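Local coordinates for transcriptional regulator (Mesorhizobium loti, PDB 3BHQ), which probably binds cis-regulatory DNA through a predicted helix-turn-helix motif and controls transcription as a member of the TetR family, at residues Q146-T149 with L153-T156; G168-I173 with E192-A197. All blocks are in the same frame, centred on the assembly; numbering follows the deposited sequence.

Contact 1: residues Q146-T149 with L153-T156; sequences QKLT and LIQT
Thr149, near the end of helix 123-150, and Thr156, in the segment that follows, meet through their hydroxyls at the tight, polar heart of this contact. Thr149 OG1 accepts twice: from Thr156 N at 3.0 Å, a fairly straight bond (163°), and from Thr156 OG1 at 2.9 Å. It also bonds back to Phe145 O one helical turn earlier, so three bonds grip a single oxygen and fix its rotation. With OG1 set anti to the carbonyl carbon (chi1 -64°), CG2 falls anti to the backbone N, on the side where Gln155 lies. Ile154 O lies 3.4 Å from Thr149 CA in a CA-H...O contact. On the buried flank, Ile154 CG1 meets Leu148 CB at 3.7 Å, the two side chains crossing at a slant; at the margin of this apolar patch Leu148 CD2 touches Leu153 CD1 at 3.8 Å, and Met88 of helix 88-103 packs against all three. The solvent side is looser. There the bent side chain of Gln155 merely brings OE1 to 3.7 Å from Thr149 CG2, and the amide of Gln146 is engaged by Asn150 instead. At the helix end, Leu153 N closes the turn on Leu148 O at 3.0 Å. This 6→1 bond, with the Leu148-Leu153 apolar contact, is consistent with a Schellman motif capping the helix C-terminus.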
# COMPACT_ATOMS: atom_id res chain seq x y z
N GLN A 146 12.40 1.37 21.38
CA GLN A 146 12.27 1.86 22.77
C GLN A 146 13.48 1.46 23.59
O GLN A 146 14.03 2.29 24.34
CB GLN A 146 11.00 1.33 23.44
CG GLN A 146 10.76 1.87 24.89
CD GLN A 146 10.66 3.38 24.92
OE1 GLN A 146 9.67 3.96 24.45
NE2 GLN A 146 11.68 4.03 25.48
N LYS A 147 13.88 0.20 23.45
CA LYS A 147 15.08 -0.32 24.13
C LYS A 147 16.33 0.40 23.65
O LYS A 147 17.18 0.78 24.46
CB LYS A 147 15.19 -1.84 23.97
CG LYS A 147 14.05 -2.58 24.67
CD LYS A 147 14.04 -4.07 24.34
CE LYS A 147 12.71 -4.71 24.78
NZ LYS A 147 12.58 -6.11 24.32
N LEU A 148 16.44 0.65 22.34
CA LEU A 148 17.58 1.41 21.80
C LEU A 148 17.58 2.86 22.30
O LEU A 148 18.64 3.43 22.51
CB LEU A 148 17.60 1.39 20.26
CG LEU A 148 17.92 0.04 19.62
CD1 LEU A 148 17.63 0.07 18.14
CD2 LEU A 148 19.38 -0.37 19.89
N THR A 149 16.39 3.45 22.44
CA THR A 149 16.24 4.81 22.98
C THR A 149 16.66 4.85 24.46
O THR A 149 17.43 5.73 24.86
CB THR A 149 14.83 5.39 22.78
OG1 THR A 149 14.58 5.52 21.37
CG2 THR A 149 14.69 6.80 23.42
N LEU A 153 21.12 5.03 22.20
CA LEU A 153 21.68 4.73 20.87
C LEU A 153 20.95 5.45 19.73
O LEU A 153 21.57 5.75 18.71
CB LEU A 153 21.74 3.21 20.66
CG LEU A 153 22.73 2.46 21.59
CD1 LEU A 153 22.60 0.98 21.44
CD2 LEU A 153 24.18 2.88 21.32
N ILE A 154 19.64 5.66 19.89
CA ILE A 154 18.80 6.46 18.99
C ILE A 154 17.88 7.30 19.89
O ILE A 154 17.95 7.15 21.11
CB ILE A 154 17.95 5.59 17.98
CG1 ILE A 154 16.91 4.69 18.69
CG2 ILE A 154 18.89 4.75 17.10
CD1 ILE A 154 16.01 3.86 17.74
N GLN A 155 17.03 8.13 19.30
CA GLN A 155 16.02 8.91 20.06
C GLN A 155 14.65 8.88 19.38
O GLN A 155 14.38 9.72 18.50
CB GLN A 155 16.47 10.37 20.30
CG GLN A 155 15.46 11.20 21.15
CD GLN A 155 15.14 10.56 22.51
OE1 GLN A 155 16.06 10.23 23.27
NE2 GLN A 155 13.84 10.39 22.81
N THR A 156 13.83 7.90 19.75
CA THR A 156 12.48 7.75 19.23
C THR A 156 11.49 7.92 20.38
O THR A 156 11.27 6.98 21.16
CB THR A 156 12.27 6.40 18.51
OG1 THR A 156 12.48 5.32 19.43
CG2 THR A 156 13.22 6.26 17.32

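Contact 2: residues G168-I173 with E192-A197; sequences GMLLWI and ERHADA
Met169, present as selenomethionine, brings its carbonyl oxygen to 3.9 Å from His194 NE2, without a hydrogen bond. The next residue, Leu170, carries the contact with both backbone and side chain. Its carbonyl oxygen accepts a hydrogen bond from His194 NE2 at 2.7 Å. Leu170 O lies at the ring edge, close to the imidazole plane, but the bond is bent at the hydrogen, and NE2 stands 39° above the carbonyl plane of Leu170. His194 reaches across because its CG is anti to the backbone N (chi1 -173°). Beside this bond, Leu170 CD1 rests against the facing helix, 3.7 Å from Ala195 CA; the small alanine probably permits this approach. With a phenylalanine in place of His194, Leu170 O would probably lose its donor from helix 188-206, leaving mainly the leucine-alanine packing to join the segments. Farther along, Leu171 and Trp172 pack on the second subunit, where the Trp172 ring meets Phe134 of that chain. Within the all-helical C-terminal domain of this TetR-family protein, helix 159-181 thus faces both the partner subunit and helix 188-206, the two segments roughly antiparallel at 140°, while helix 88-103 contributes Ile100 against Leu170 and Ala96 against Ala195.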
# COMPACT_ATOMS: atom_id res chain seq x y z
N GLY A 168 7.70 3.17 6.12
CA GLY A 168 7.15 4.01 5.06
C GLY A 168 8.20 4.51 4.09
O GLY A 168 8.02 4.43 2.87
N MSE A 169 9.33 4.99 4.60
CA MSE A 169 10.41 5.45 3.70
C MSE A 169 10.98 4.32 2.88
O MSE A 169 11.26 4.47 1.68
CB MSE A 169 11.49 6.19 4.47
CG MSE A 169 11.00 7.46 4.94
SE MSE A 169 12.38 8.59 5.60
CE MSE A 169 12.31 7.86 7.19
N LEU A 170 11.13 3.15 3.51
CA LEU A 170 11.69 2.00 2.87
C LEU A 170 10.79 1.40 1.80
O LEU A 170 11.28 0.93 0.76
CB LEU A 170 11.95 0.92 3.94
CG LEU A 170 12.74 -0.31 3.62
CD1 LEU A 170 14.18 0.11 3.30
CD2 LEU A 170 12.67 -1.24 4.86
N LEU A 171 9.48 1.36 2.04
CA LEU A 171 8.58 0.61 1.18
C LEU A 171 7.59 1.38 0.34
O LEU A 171 6.97 0.77 -0.52
CB LEU A 171 7.82 -0.38 2.07
CG LEU A 171 8.67 -1.41 2.82
CD1 LEU A 171 7.82 -2.16 3.85
CD2 LEU A 171 9.34 -2.34 1.85
N TRP A 172 7.47 2.68 0.56
CA TRP A 172 6.43 3.45 -0.19
C TRP A 172 6.56 3.21 -1.70
O TRP A 172 5.58 2.86 -2.34
CB TRP A 172 6.42 4.96 0.15
CG TRP A 172 5.25 5.65 -0.49
CD1 TRP A 172 5.28 6.56 -1.50
CD2 TRP A 172 3.91 5.43 -0.16
NE1 TRP A 172 3.99 6.92 -1.82
CE2 TRP A 172 3.12 6.24 -1.00
CE3 TRP A 172 3.27 4.63 0.79
CZ2 TRP A 172 1.75 6.25 -0.95
CZ3 TRP A 172 1.86 4.65 0.85
CH2 TRP A 172 1.13 5.46 -0.03
N ILE A 173 7.74 3.39 -2.29
CA ILE A 173 7.90 3.18 -3.74
C ILE A 173 7.84 1.68 -4.11
O ILE A 173 6.98 1.29 -4.88
CB ILE A 173 9.13 3.92 -4.32
CG1 ILE A 173 8.84 5.43 -4.34
CG2 ILE A 173 9.46 3.45 -5.72
CD1 ILE A 173 10.03 6.32 -4.77
N GLU A 192 20.17 -2.59 -1.80
CA GLU A 192 21.04 -1.99 -0.79
C GLU A 192 21.06 -0.45 -0.87
O GLU A 192 20.94 0.21 0.17
CB GLU A 192 22.47 -2.57 -0.87
CG GLU A 192 22.51 -4.07 -0.51
CD GLU A 192 23.90 -4.71 -0.64
OE1 GLU A 192 24.88 -4.01 -1.01
OE2 GLU A 192 24.01 -5.92 -0.36
N ARG A 193 21.19 0.12 -2.07
CA ARG A 193 21.18 1.59 -2.19
C ARG A 193 19.90 2.20 -1.62
O ARG A 193 19.93 3.26 -0.99
CB ARG A 193 21.34 2.07 -3.64
CG ARG A 193 22.76 2.00 -4.20
CD ARG A 193 22.91 2.98 -5.37
NE ARG A 193 21.92 2.72 -6.42
CZ ARG A 193 22.00 1.76 -7.36
NH1 ARG A 193 23.06 0.93 -7.43
NH2 ARG A 193 21.01 1.64 -8.25
N HIS A 194 18.79 1.51 -1.87
CA HIS A 194 17.47 1.95 -1.41
C HIS A 194 17.34 1.89 0.12
O HIS A 194 16.94 2.85 0.74
CB HIS A 194 16.36 1.11 -2.04
CG HIS A 194 15.00 1.64 -1.73
ND1 HIS A 194 14.49 2.76 -2.35
CD2 HIS A 194 14.06 1.24 -0.84
CE1 HIS A 194 13.29 3.01 -1.87
NE2 HIS A 194 13.02 2.13 -0.93
N ALA A 195 17.67 0.73 0.68
CA ALA A 195 17.63 0.55 2.12
C ALA A 195 18.54 1.59 2.81
O ALA A 195 18.13 2.25 3.76
CB ALA A 195 18.06 -0.88 2.48
N ASP A 196 19.75 1.78 2.29
CA ASP A 196 20.72 2.70 2.90
C ASP A 196 20.30 4.15 2.87
O ASP A 196 20.49 4.88 3.84
CB ASP A 196 22.11 2.55 2.29
CG ASP A 196 22.69 1.17 2.49
OD1 ASP A 196 22.09 0.27 3.15
OD2 ASP A 196 23.77 0.97 1.92
N ALA A 197 19.72 4.58 1.74
CA ALA A 197 19.19 5.93 1.63
C ALA A 197 18.02 6.16 2.63
O ALA A 197 17.94 7.22 3.24
CB ALA A 197 18.72 6.19 0.18

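The two contacts illustrate how chemistry follows position within the AefR-like C-terminal region. Contact 1 is a local, partly buried closure far from the centre of the chain, where neighbours in sequence are fastened by several polar bonds with a small apolar patch beneath. Contact 2 is buried and joins two successive helices, with 18 residues between the segments, through one side-chain-to-backbone bond and slender apolar packing, close to the dimer partner; no other subunit touches contact 1. The two contact centres are about 21 Å apart. They share no segment, yet 153-156 leads into helix 159-181, which carries 168-173, and helix 88-103 packs against both. Helix 188-206 also serves both, through Tyr206, backbone-bonded to Gln155, and through 192-197.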